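Local coordinates for periplasmic binding protein component of an ABC type zinc uptake transporter (Synechocystis sp., PDB 2OV3), which binds zinc and probably delivers it in the periplasm to the membrane part of an ABC-type uptake transporter, at residues D1-T6 against E51-V56; I58-E63 against P100-S105; M208-T213 against Q250-A255. All coordinates share one frame; numbering follows the deposited sequence.

Contact 1 (D1-T6 against E51-V56)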
ATOM      1  N   ASP A   1      -1.069 -17.241  25.486  1.00 39.77           N
ATOM      2  CA  ASP A   1      -1.320 -17.853  24.150  1.00 39.59           C
ATOM      3  C   ASP A   1      -1.211 -16.784  23.060  1.00 39.13           C
ATOM      4  O   ASP A   1      -1.007 -15.603  23.357  1.00 38.60           O
ATOM      5  CB  ASP A   1      -2.714 -18.489  24.120  1.00 40.67           C
ATOM      6  CG  ASP A   1      -2.859 -19.534  23.036  1.00 42.01           C
ATOM      7  OD1 ASP A   1      -3.994 -20.023  22.846  1.00 42.27           O
ATOM      8  OD2 ASP A   1      -1.843 -19.874  22.384  1.00 42.97           O
ATOM      9  N   ALA A   2      -1.355 -17.191  21.800  1.00 36.82           N
ATOM     10  CA  ALA A   2      -1.250 -16.255  20.681  1.00 34.85           C
ATOM     11  C   ALA A   2      -2.213 -15.076  20.818  1.00 34.18           C
ATOM     12  O   ALA A   2      -3.420 -15.257  20.984  1.00 34.89           O
ATOM     13  CB  ALA A   2      -1.488 -16.987  19.367  1.00 34.65           C
ATOM     14  N   MET A   3      -1.654 -13.874  20.741  1.00 32.70           N
ATOM     15  CA  MET A   3      -2.391 -12.619  20.858  1.00 31.71           C
ATOM     16  C   MET A   3      -3.183 -12.349  19.571  1.00 31.35           C
ATOM     17  O   MET A   3      -2.628 -12.443  18.475  1.00 31.80           O
ATOM     18  CB  MET A   3      -1.372 -11.506  21.116  1.00 32.10           C
ATOM     19  CG  MET A   3      -1.911 -10.230  21.694  1.00 33.36           C
ATOM     20  SD  MET A   3      -0.553  -9.217  22.365  1.00 33.36           S
ATOM     21  CE  MET A   3      -0.719  -9.585  24.110  1.00 34.97           C
ATOM     22  N   ASP A   4      -4.471 -12.021  19.695  1.00 29.06           N
ATOM     23  CA  ASP A   4      -5.299 -11.765  18.511  1.00 26.86           C
ATOM     24  C   ASP A   4      -5.280 -10.312  18.059  1.00 25.06           C
ATOM     25  O   ASP A   4      -5.887  -9.437  18.681  1.00 23.38           O
ATOM     26  CB  ASP A   4      -6.756 -12.189  18.745  1.00 28.42           C
ATOM     27  CG  ASP A   4      -6.928 -13.697  18.808  1.00 30.88           C
ATOM     28  OD1 ASP A   4      -6.403 -14.402  17.923  1.00 35.25           O
ATOM     29  OD2 ASP A   4      -7.595 -14.182  19.736  1.00 31.95           O
ATOM     30  N   ILE A   5      -4.586 -10.052  16.962  1.00 23.94           N
ATOM     31  CA  ILE A   5      -4.517  -8.699  16.439  1.00 22.07           C
ATOM     32  C   ILE A   5      -5.242  -8.686  15.105  1.00 20.14           C
ATOM     33  O   ILE A   5      -5.190  -9.648  14.350  1.00 20.89           O
ATOM     34  CB  ILE A   5      -3.052  -8.250  16.257  1.00 23.57           C
ATOM     35  CG1 ILE A   5      -2.376  -8.117  17.629  1.00 23.16           C
ATOM     36  CG2 ILE A   5      -2.994  -6.921  15.510  1.00 22.31           C
ATOM     37  CD1 ILE A   5      -2.053  -9.432  18.286  1.00 28.60           C
ATOM     38  N   THR A   6      -5.948  -7.611  14.816  1.00 18.63           N
ATOM     39  CA  THR A   6      -6.637  -7.546  13.543  1.00 17.37           C
ATOM     40  C   THR A   6      -5.990  -6.418  12.728  1.00 17.02           C
ATOM     41  O   THR A   6      -5.495  -5.445  13.301  1.00 16.86           O
ATOM     42  CB  THR A   6      -8.162  -7.295  13.757  1.00 15.91           C
ATOM     43  OG1 THR A   6      -8.738  -8.413  14.452  1.00 16.21           O
ATOM     44  CG2 THR A   6      -8.874  -7.129  12.427  1.00 14.99           C
ATOM     45  N   GLU A  51     -12.781 -10.187  20.079  1.00 26.16           N
ATOM     46  CA  GLU A  51     -11.650 -10.980  20.546  1.00 27.32           C
ATOM     47  C   GLU A  51     -10.321 -10.284  20.256  1.00 27.54           C
ATOM     48  O   GLU A  51      -9.303 -10.615  20.854  1.00 27.71           O
ATOM     49  CB  GLU A  51     -11.656 -12.341  19.855  1.00 31.01           C
ATOM     50  CG  GLU A  51     -12.958 -13.095  19.998  1.00 36.95           C
ATOM     51  CD  GLU A  51     -13.244 -13.489  21.429  1.00 41.13           C
ATOM     52  OE1 GLU A  51     -12.492 -14.331  21.971  1.00 42.99           O
ATOM     53  OE2 GLU A  51     -14.215 -12.947  22.018  1.00 43.17           O
ATOM     54  N   ALA A  52     -10.329  -9.326  19.334  1.00 26.18           N
ATOM     55  CA  ALA A  52      -9.102  -8.622  18.982  1.00 27.00           C
ATOM     56  C   ALA A  52      -8.539  -7.827  20.150  1.00 26.86           C
ATOM     57  O   ALA A  52      -9.220  -6.975  20.725  1.00 27.89           O
ATOM     58  CB  ALA A  52      -9.346  -7.695  17.797  1.00 26.16           C
ATOM     59  N   GLU A  53      -7.294  -8.112  20.509  1.00 26.29           N
ATOM     60  CA  GLU A  53      -6.655  -7.405  21.604  1.00 25.83           C
ATOM     61  C   GLU A  53      -6.248  -6.015  21.145  1.00 25.69           C
ATOM     62  O   GLU A  53      -6.089  -5.102  21.952  1.00 26.84           O
ATOM     63  CB  GLU A  53      -5.439  -8.176  22.092  1.00 27.85           C
ATOM     64  CG  GLU A  53      -5.780  -9.517  22.718  1.00 32.88           C
ATOM     65  CD  GLU A  53      -4.621 -10.071  23.517  1.00 33.53           C
ATOM     66  OE1 GLU A  53      -4.613 -11.284  23.791  1.00 35.21           O
ATOM     67  OE2 GLU A  53      -3.724  -9.281  23.875  1.00 35.58           O
ATOM     68  N   ALA A  54      -6.071  -5.867  19.838  1.00 24.40           N
ATOM     69  CA  ALA A  54      -5.714  -4.584  19.249  1.00 22.61           C
ATOM     70  C   ALA A  54      -6.059  -4.620  17.769  1.00 21.38           C
ATOM     71  O   ALA A  54      -6.402  -5.666  17.225  1.00 21.03           O
ATOM     72  CB  ALA A  54      -4.224  -4.314  19.428  1.00 21.63           C
ATOM     73  N   TYR A  55      -5.951  -3.467  17.126  1.00 19.06           N
ATOM     74  CA  TYR A  55      -6.225  -3.346  15.707  1.00 18.23           C
ATOM     75  C   TYR A  55      -5.185  -2.388  15.135  1.00 17.36           C
ATOM     76  O   TYR A  55      -4.993  -1.285  15.650  1.00 15.82           O
ATOM     77  CB  TYR A  55      -7.624  -2.781  15.487  1.00 16.25           C
ATOM     78  CG  TYR A  55      -8.066  -2.735  14.040  1.00 16.45           C
ATOM     79  CD1 TYR A  55      -9.086  -3.580  13.575  1.00 16.09           C
ATOM     80  CD2 TYR A  55      -7.505  -1.811  13.141  1.00 16.55           C
ATOM     81  CE1 TYR A  55      -9.542  -3.498  12.259  1.00 13.99           C
ATOM     82  CE2 TYR A  55      -7.955  -1.724  11.820  1.00 13.34           C
ATOM     83  CZ  TYR A  55      -8.978  -2.569  11.394  1.00 14.35           C
ATOM     84  OH  TYR A  55      -9.459  -2.463  10.112  1.00 14.41           O
ATOM     85  N   VAL A  56      -4.507  -2.821  14.078  1.00 16.21           N
ATOM     86  CA  VAL A  56      -3.490  -1.988  13.457  1.00 15.40           C
ATOM     87  C   VAL A  56      -4.042  -1.161  12.296  1.00 16.47           C
ATOM     88  O   VAL A  56      -4.258  -1.672  11.187  1.00 15.48           O
ATOM     89  CB  VAL A  56      -2.304  -2.821  12.910  1.00 17.28           C
ATOM     90  CG1 VAL A  56      -1.181  -1.885  12.477  1.00 11.85           C
ATOM     91  CG2 VAL A  56      -1.806  -3.804  13.965  1.00 11.96           C
TER
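Thr6 and Tyr55 face each other in parallel register, and Thr6 bonds to the residues flanking its partner: its N gives a hydrogen to Ala54 O (3.1 Å), and its O takes one from Val56 N (2.9 Å). Before the regular pairing, Asp4 O accepts from Glu53 N at 2.7 Å, with Ala52 CA adding a CA-H...O contact at 3.3 Å. Apolar contacts follow the alternation of the strands. On one side, Ile5 CG2 meets Val56 CG2 at 3.7 Å, covered by Leu120 and Ile116 of helix 106-123. On the other, a Thr6 chi1 of -64° puts OG1 beside the backbone N and CG2 anti to it, 3.7 Å from Tyr55 CE1, while Tyr55 OH bonds Ser8. The Met3 chain, bent at chi3 and crossing Glu53 at about a right angle, brings CG and CE each to 3.0 Å from Glu53 OE2 and packs on Leu123. An alanine in place of Met3 would probably open a gap against Leu123 and leave the Glu53 carboxylate freer to turn. Backbone bonds thus fix the register of two central strands; Ile5 and Val56, with Ala54 and Met3, pack under helix 106-123, and the acidic Glu51 and Glu53 stay at the margin, where water can reach them.

Contact 2 (I58-E63 against P100-S105). With ZN (zinc ion), chain B.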
ATOM      1  N   ILE A  58      -3.915   1.737   9.398  1.00 16.84           N
ATOM      2  CA  ILE A  58      -2.924   2.202   8.436  1.00 17.12           C
ATOM      3  C   ILE A  58      -2.771   3.682   8.796  1.00 18.45           C
ATOM      4  O   ILE A  58      -1.684   4.253   8.724  1.00 16.32           O
ATOM      5  CB  ILE A  58      -3.440   2.073   6.967  1.00 19.25           C
ATOM      6  CG1 ILE A  58      -3.130   0.678   6.417  1.00 19.76           C
ATOM      7  CG2 ILE A  58      -2.795   3.132   6.070  1.00 19.22           C
ATOM      8  CD1 ILE A  58      -4.321  -0.248   6.458  1.00 25.91           C
ATOM      9  N   GLY A  59      -3.883   4.279   9.219  1.00 17.32           N
ATOM     10  CA  GLY A  59      -3.891   5.679   9.590  1.00 16.89           C
ATOM     11  C   GLY A  59      -4.130   6.553   8.375  1.00 17.57           C
ATOM     12  O   GLY A  59      -4.520   6.049   7.321  1.00 15.37           O
ATOM     13  N   LEU A  60      -3.886   7.857   8.514  1.00 18.08           N
ATOM     14  CA  LEU A  60      -4.074   8.802   7.412  1.00 16.31           C
ATOM     15  C   LEU A  60      -5.470   8.715   6.813  1.00 16.32           C
ATOM     16  O   LEU A  60      -5.652   8.867   5.605  1.00 18.13           O
ATOM     17  CB  LEU A  60      -3.015   8.551   6.344  1.00 15.14           C
ATOM     18  CG  LEU A  60      -1.613   8.855   6.858  1.00 14.74           C
ATOM     19  CD1 LEU A  60      -0.559   8.410   5.845  1.00 18.51           C
ATOM     20  CD2 LEU A  60      -1.488  10.333   7.123  1.00 16.27           C
ATOM     21  N   GLY A  61      -6.452   8.457   7.672  1.00 16.35           N
ATOM     22  CA  GLY A  61      -7.831   8.365   7.236  1.00 14.38           C
ATOM     23  C   GLY A  61      -8.142   7.183   6.345  1.00 15.21           C
ATOM     24  O   GLY A  61      -9.055   7.259   5.541  1.00 17.51           O
ATOM     25  N   PHE A  62      -7.414   6.084   6.468  1.00 14.67           N
ATOM     26  CA  PHE A  62      -7.704   4.940   5.607  1.00 15.11           C
ATOM     27  C   PHE A  62      -8.899   4.146   6.117  1.00 16.11           C
ATOM     28  O   PHE A  62      -9.655   3.592   5.333  1.00 16.43           O
ATOM     29  CB  PHE A  62      -6.506   4.008   5.547  1.00 13.27           C
ATOM     30  CG  PHE A  62      -6.619   2.926   4.513  1.00 10.47           C
ATOM     31  CD1 PHE A  62      -6.646   3.248   3.167  1.00  8.68           C
ATOM     32  CD2 PHE A  62      -6.593   1.578   4.883  1.00 10.02           C
ATOM     33  CE1 PHE A  62      -6.631   2.240   2.191  1.00  9.59           C
ATOM     34  CE2 PHE A  62      -6.579   0.559   3.924  1.00  7.24           C
ATOM     35  CZ  PHE A  62      -6.595   0.894   2.573  1.00  9.00           C
ATOM     36  N   GLU A  63      -9.044   4.101   7.437  1.00 18.53           N
ATOM     37  CA  GLU A  63     -10.102   3.352   8.095  1.00 20.03           C
ATOM     38  C   GLU A  63     -11.309   4.201   8.478  1.00 21.93           C
ATOM     39  O   GLU A  63     -12.234   3.716   9.126  1.00 21.74           O
ATOM     40  CB  GLU A  63      -9.546   2.684   9.359  1.00 17.03           C
ATOM     41  CG  GLU A  63      -8.493   1.601   9.133  1.00 16.73           C
ATOM     42  CD  GLU A  63      -7.087   2.135   8.845  1.00 16.31           C
ATOM     43  OE1 GLU A  63      -6.822   3.343   9.083  1.00 14.65           O
ATOM     44  OE2 GLU A  63      -6.248   1.319   8.386  1.00 12.75           O
ATOM     45  N   PRO A 100      -2.977   7.902   2.074  1.00 17.20           N
ATOM     46  CA  PRO A 100      -2.798   6.769   2.993  1.00 15.63           C
ATOM     47  C   PRO A 100      -1.905   5.587   2.570  1.00 15.79           C
ATOM     48  O   PRO A 100      -1.480   4.808   3.424  1.00 13.80           O
ATOM     49  CB  PRO A 100      -4.237   6.331   3.253  1.00 16.18           C
ATOM     50  CG  PRO A 100      -4.862   6.508   1.901  1.00 16.48           C
ATOM     51  CD  PRO A 100      -4.306   7.853   1.429  1.00 16.65           C
ATOM     52  N   HIS A 101      -1.616   5.464   1.273  1.00 16.47           N
ATOM     53  CA  HIS A 101      -0.801   4.368   0.742  1.00 15.74           C
ATOM     54  C   HIS A 101       0.678   4.368   1.156  1.00 17.38           C
ATOM     55  O   HIS A 101       1.554   4.243   0.297  1.00 18.70           O
ATOM     56  CB  HIS A 101      -0.868   4.356  -0.794  1.00 16.07           C
ATOM     57  CG  HIS A 101      -2.241   4.576  -1.350  1.00 14.79           C
ATOM     58  ND1 HIS A 101      -2.745   5.834  -1.611  1.00 15.14           N
ATOM     59  CD2 HIS A 101      -3.219   3.704  -1.682  1.00 10.44           C
ATOM     60  CE1 HIS A 101      -3.976   5.724  -2.078  1.00 12.73           C
ATOM     61  NE2 HIS A 101      -4.287   4.442  -2.129  1.00 11.69           N
ATOM     62  N   ILE A 102       0.975   4.491   2.447  1.00 16.93           N
ATOM     63  CA  ILE A 102       2.372   4.491   2.875  1.00 16.19           C
ATOM     64  C   ILE A 102       2.934   3.064   3.030  1.00 15.09           C
ATOM     65  O   ILE A 102       4.142   2.877   3.140  1.00 13.77           O
ATOM     66  CB  ILE A 102       2.576   5.291   4.232  1.00 16.88           C
ATOM     67  CG1 ILE A 102       2.047   4.506   5.440  1.00 16.82           C
ATOM     68  CG2 ILE A 102       1.862   6.631   4.176  1.00 18.04           C
ATOM     69  CD1 ILE A 102       0.572   4.323   5.459  1.00 18.47           C
ATOM     70  N   TRP A 103       2.059   2.063   3.007  1.00 13.31           N
ATOM     71  CA  TRP A 103       2.492   0.687   3.167  1.00 13.52           C
ATOM     72  C   TRP A 103       3.238   0.122   1.948  1.00 14.37           C
ATOM     73  O   TRP A 103       3.665  -1.035   1.942  1.00 16.58           O
ATOM     74  CB  TRP A 103       1.289  -0.209   3.539  1.00 13.07           C
ATOM     75  CG  TRP A 103       0.361  -0.520   2.398  1.00 13.91           C
ATOM     76  CD1 TRP A 103       0.532  -1.489   1.458  1.00 14.74           C
ATOM     77  CD2 TRP A 103      -0.849   0.167   2.055  1.00 13.10           C
ATOM     78  NE1 TRP A 103      -0.491  -1.453   0.540  1.00 15.05           N
ATOM     79  CE2 TRP A 103      -1.354  -0.440   0.877  1.00 16.41           C
ATOM     80  CE3 TRP A 103      -1.555   1.241   2.615  1.00 10.46           C
ATOM     81  CZ2 TRP A 103      -2.539  -0.010   0.254  1.00 13.59           C
ATOM     82  CZ3 TRP A 103      -2.727   1.670   2.001  1.00 11.10           C
ATOM     83  CH2 TRP A 103      -3.207   1.046   0.827  1.00 12.09           C
ATOM     84  N   LEU A 104       3.405   0.935   0.914  1.00 14.30           N
ATOM     85  CA  LEU A 104       4.109   0.485  -0.274  1.00 13.25           C
ATOM     86  C   LEU A 104       5.507   1.130  -0.343  1.00 14.74           C
ATOM     87  O   LEU A 104       6.224   1.011  -1.343  1.00 15.14           O
ATOM     88  CB  LEU A 104       3.261   0.790  -1.526  1.00 10.63           C
ATOM     89  CG  LEU A 104       1.894   0.033  -1.471  1.00 11.61           C
ATOM     90  CD1 LEU A 104       0.916   0.587  -2.482  1.00  6.33           C
ATOM     91  CD2 LEU A 104       2.130  -1.472  -1.723  1.00  6.23           C
ATOM     92  N   SER A 105       5.889   1.820   0.730  1.00 14.10           N
ATOM     93  CA  SER A 105       7.219   2.431   0.829  1.00 15.09           C
ATOM     94  C   SER A 105       8.028   1.599   1.820  1.00 13.86           C
ATOM     95  O   SER A 105       7.708   1.560   3.014  1.00 12.50           O
ATOM     96  CB  SER A 105       7.139   3.878   1.342  1.00 16.69           C
ATOM     97  OG  SER A 105       8.411   4.336   1.787  1.00 17.79           O
TER
HETATM   98 ZN    ZN B 339      -5.924   2.886  -2.698  1.00 24.34          ZN
HETATM   99  O   HOH W   1      -5.511   0.677  -2.823  1.00 11.92           O
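Ile58, which packs against Ile102, is anchored by Glu63, whose OE2 is held by two groups: Ile58 N at 2.6 Å, well out of the carboxylate plane, and Ser8 OG. The other oxygen, OE1, uses its syn lone pair for Gly59 N (3.1 Å). A type I' turn from Gly59 to Phe62 brings Leu60 and Phe62 against residues 100-105. Gly59 has backbone angles that would jam a side chain against the preceding carbonyl O, and Gly61 sits at positive phi. Ile58 CG2 lies 3.6 Å from Ile102 CD1 and reaches the edge of Trp103, and Leu60 CD1 meets Ile102 CG2. Phe62, its CG anti to the backbone N (chi1 -170°), has Trp103 CZ3 over one face. Its CD1 lies 3.9 Å from CB of Pro100, whose rigid ring also packs on Leu60. Pro100 O receives Ile102 N (2.7 Å) in an inverse gamma turn centred on His101. His101 NE2 binds zinc at 2.3 Å, in a site completed by His37, His165 and a water; Asp99 holds ND1 and would probably make NE2 a better electron donor. Apolar packing between the two loops is consistent with holding in place the backbone that presents His101, while the polar grips lie within or beyond them.

Contact 3 (M208-T213 against Q250-A255)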
ATOM      1  N   MET A 208       3.431   1.499 -21.359  1.00 24.04           N
ATOM      2  CA  MET A 208       2.603   0.627 -20.564  1.00 23.04           C
ATOM      3  C   MET A 208       1.618   1.376 -19.688  1.00 22.90           C
ATOM      4  O   MET A 208       1.852   2.514 -19.270  1.00 24.91           O
ATOM      5  CB  MET A 208       3.513  -0.236 -19.690  1.00 22.65           C
ATOM      6  CG  MET A 208       2.873  -1.476 -19.113  1.00 24.90           C
ATOM      7  SD  MET A 208       2.607  -2.738 -20.379  1.00 25.11           S
ATOM      8  CE  MET A 208       4.286  -3.158 -20.809  1.00 22.94           C
ATOM      9  N   VAL A 209       0.509   0.707 -19.414  1.00 21.44           N
ATOM     10  CA  VAL A 209      -0.546   1.221 -18.557  1.00 18.35           C
ATOM     11  C   VAL A 209      -0.632   0.200 -17.426  1.00 17.94           C
ATOM     12  O   VAL A 209      -0.958  -0.964 -17.664  1.00 17.11           O
ATOM     13  CB  VAL A 209      -1.882   1.263 -19.305  1.00 18.29           C
ATOM     14  CG1 VAL A 209      -3.008   1.567 -18.330  1.00 17.13           C
ATOM     15  CG2 VAL A 209      -1.826   2.306 -20.416  1.00 17.14           C
ATOM     16  N   PHE A 210      -0.326   0.626 -16.205  1.00 16.30           N
ATOM     17  CA  PHE A 210      -0.365  -0.284 -15.069  1.00 16.16           C
ATOM     18  C   PHE A 210      -1.667  -0.180 -14.281  1.00 17.64           C
ATOM     19  O   PHE A 210      -1.862   0.760 -13.518  1.00 20.11           O
ATOM     20  CB  PHE A 210       0.831  -0.034 -14.144  1.00 13.94           C
ATOM     21  CG  PHE A 210       2.166  -0.304 -14.799  1.00 13.69           C
ATOM     22  CD1 PHE A 210       2.927   0.742 -15.330  1.00 11.85           C
ATOM     23  CD2 PHE A 210       2.647  -1.604 -14.924  1.00 13.66           C
ATOM     24  CE1 PHE A 210       4.134   0.500 -15.966  1.00 10.94           C
ATOM     25  CE2 PHE A 210       3.857  -1.852 -15.560  1.00 15.29           C
ATOM     26  CZ  PHE A 210       4.600  -0.795 -16.082  1.00 13.53           C
ATOM     27  N   GLY A 211      -2.555  -1.153 -14.463  1.00 17.11           N
ATOM     28  CA  GLY A 211      -3.817  -1.133 -13.748  1.00 17.61           C
ATOM     29  C   GLY A 211      -3.666  -1.813 -12.406  1.00 18.64           C
ATOM     30  O   GLY A 211      -2.676  -2.506 -12.170  1.00 20.02           O
ATOM     31  N   GLU A 212      -4.631  -1.624 -11.517  1.00 17.74           N
ATOM     32  CA  GLU A 212      -4.564  -2.266 -10.206  1.00 18.56           C
ATOM     33  C   GLU A 212      -5.466  -3.507 -10.203  1.00 18.15           C
ATOM     34  O   GLU A 212      -6.521  -3.526 -10.843  1.00 17.54           O
ATOM     35  CB  GLU A 212      -4.988  -1.277  -9.111  1.00 20.57           C
ATOM     36  CG  GLU A 212      -3.867  -0.353  -8.646  1.00 20.75           C
ATOM     37  CD  GLU A 212      -3.118   0.279  -9.817  1.00 24.83           C
ATOM     38  OE1 GLU A 212      -3.749   0.995 -10.633  1.00 22.98           O
ATOM     39  OE2 GLU A 212      -1.890   0.064  -9.935  1.00 23.87           O
ATOM     40  N   THR A 213      -5.032  -4.531  -9.479  1.00 17.24           N
ATOM     41  CA  THR A 213      -5.739  -5.802  -9.389  1.00 17.67           C
ATOM     42  C   THR A 213      -7.157  -5.678  -8.828  1.00 17.29           C
ATOM     43  O   THR A 213      -8.063  -6.406  -9.235  1.00 17.10           O
ATOM     44  CB  THR A 213      -4.952  -6.787  -8.496  1.00 18.58           C
ATOM     45  OG1 THR A 213      -3.606  -6.890  -8.964  1.00 20.32           O
ATOM     46  CG2 THR A 213      -5.570  -8.153  -8.534  1.00 21.58           C
ATOM     47  N   GLN A 250      10.366  -4.398 -11.232  1.00 22.88           N
ATOM     48  CA  GLN A 250      10.830  -5.055 -12.452  1.00 23.32           C
ATOM     49  C   GLN A 250       9.961  -4.753 -13.664  1.00 23.28           C
ATOM     50  O   GLN A 250      10.473  -4.604 -14.782  1.00 23.45           O
ATOM     51  CB  GLN A 250      10.922  -6.575 -12.249  1.00 25.85           C
ATOM     52  CG  GLN A 250      11.699  -7.268 -13.358  1.00 28.96           C
ATOM     53  CD  GLN A 250      13.010  -6.546 -13.662  1.00 31.42           C
ATOM     54  OE1 GLN A 250      13.845  -6.327 -12.773  1.00 32.37           O
ATOM     55  NE2 GLN A 250      13.187  -6.158 -14.922  1.00 32.07           N
ATOM     56  N   LYS A 251       8.648  -4.683 -13.453  1.00 21.95           N
ATOM     57  CA  LYS A 251       7.734  -4.372 -14.553  1.00 19.13           C
ATOM     58  C   LYS A 251       7.997  -2.918 -14.959  1.00 18.19           C
ATOM     59  O   LYS A 251       8.149  -2.622 -16.142  1.00 17.94           O
ATOM     60  CB  LYS A 251       6.277  -4.559 -14.111  1.00 17.35           C
ATOM     61  CG  LYS A 251       5.929  -5.980 -13.740  1.00 18.07           C
ATOM     62  CD  LYS A 251       4.422  -6.221 -13.762  1.00 18.05           C
ATOM     63  CE  LYS A 251       4.110  -7.711 -13.600  1.00 18.19           C
ATOM     64  NZ  LYS A 251       2.636  -7.984 -13.556  1.00 19.14           N
ATOM     65  N   ILE A 252       8.055  -2.024 -13.969  1.00 16.92           N
ATOM     66  CA  ILE A 252       8.329  -0.622 -14.237  1.00 17.51           C
ATOM     67  C   ILE A 252       9.583  -0.590 -15.114  1.00 18.55           C
ATOM     68  O   ILE A 252       9.553  -0.083 -16.229  1.00 20.17           O
ATOM     69  CB  ILE A 252       8.631   0.196 -12.942  1.00 19.08           C
ATOM     70  CG1 ILE A 252       7.397   0.261 -12.025  1.00 17.27           C
ATOM     71  CG2 ILE A 252       9.116   1.600 -13.315  1.00 16.88           C
ATOM     72  CD1 ILE A 252       6.141   0.797 -12.685  1.00 20.54           C
ATOM     73  N   ALA A 253      10.669  -1.170 -14.615  1.00 18.29           N
ATOM     74  CA  ALA A 253      11.936  -1.198 -15.335  1.00 19.94           C
ATOM     75  C   ALA A 253      11.843  -1.730 -16.756  1.00 19.78           C
ATOM     76  O   ALA A 253      12.461  -1.178 -17.664  1.00 20.33           O
ATOM     77  CB  ALA A 253      12.972  -1.996 -14.546  1.00 17.43           C
ATOM     78  N   ASN A 254      11.083  -2.796 -16.965  1.00 19.12           N
ATOM     79  CA  ASN A 254      10.961  -3.334 -18.314  1.00 20.09           C
ATOM     80  C   ASN A 254      10.296  -2.324 -19.231  1.00 20.40           C
ATOM     81  O   ASN A 254      10.605  -2.239 -20.417  1.00 19.68           O
ATOM     82  CB  ASN A 254      10.142  -4.627 -18.322  1.00 19.59           C
ATOM     83  CG  ASN A 254      10.857  -5.763 -17.640  1.00 21.90           C
ATOM     84  OD1 ASN A 254      12.089  -5.809 -17.618  1.00 25.28           O
ATOM     85  ND2 ASN A 254      10.097  -6.693 -17.084  1.00 20.66           N
ATOM     86  N   ALA A 255       9.388  -1.545 -18.657  1.00 19.95           N
ATOM     87  CA  ALA A 255       8.650  -0.547 -19.408  1.00 19.77           C
ATOM     88  C   ALA A 255       9.366   0.802 -19.554  1.00 18.04           C
ATOM     89  O   ALA A 255       9.200   1.481 -20.569  1.00 18.73           O
ATOM     90  CB  ALA A 255       7.288  -0.344 -18.766  1.00 17.99           C
TER
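Phe210 reaches from its strand to helix 241-256, where Lys251, Ile252 and Ala255 receive its ring. Its CB already points at the helix, and CG stands anti to the carbonyl carbon, beside the backbone N (chi1 -63°), which turns the ring toward Ile252 and Ala255. From there the ring atoms part company. CD1 on one side is 4.2 Å from Ile252 CD1, and the next atom, CE1, comes to 3.9 Å of the same methyl. On the other side CE2 lies 3.9 Å from Lys251 CB. At the tip, CZ meets Ala255 CB at 3.8 Å, the methyl lying at the ring edge near its plane. Ile252 CD1 sits over one face, 4.1 Å from the ring centroid and 21° off the normal, a CH-pi contact. Ile252 itself starts out away from the strand, and only its long branch returns to the ring. Against the opposite face lies Met208 CG, so the ring is sandwiched between a helix methyl and a methylene of its own strand. Met208 CB in turn touches Ala255 CB at 3.9 Å; the small alanine suits a place where strand and helix backbones approach closely. Lys251 contributes only the base of its chain, for its extended remainder carries NZ to Leu233 O. The strand and helix segments run nearly antiparallel, at 163°, with axes 9.9 Å apart. Strand 208-212 lies between strands 160-163 and 230-234, from which Phe161, Val163 and Leu234 also touch Phe210; Val209, pointing to the other face of the sheet, packs on helix 218-227. This is the strand-and-helix layering of an alpha/beta lobe.

The three contacts follow one another along the chain, and all are largely buried. Contact 1 joins two strands of the first parallel sheet and contact 3 sets a helix on the second; their centres are 36 Å apart, on opposite sides of the chain's centre. Contact 2 lies nearest that centre, between loops, and alone includes a zinc ligand. Chemistry follows place: strand pairing relies on backbone hydrogen bonds, with acidic residues at its margin, whereas the other two are joined across their segments by apolar and aromatic packing. Contacts 1 and 2 touch, and Ser8 bonds both Tyr55 and Glu63; contact 3 stays about 8 Å from contact 2 at nearest atoms.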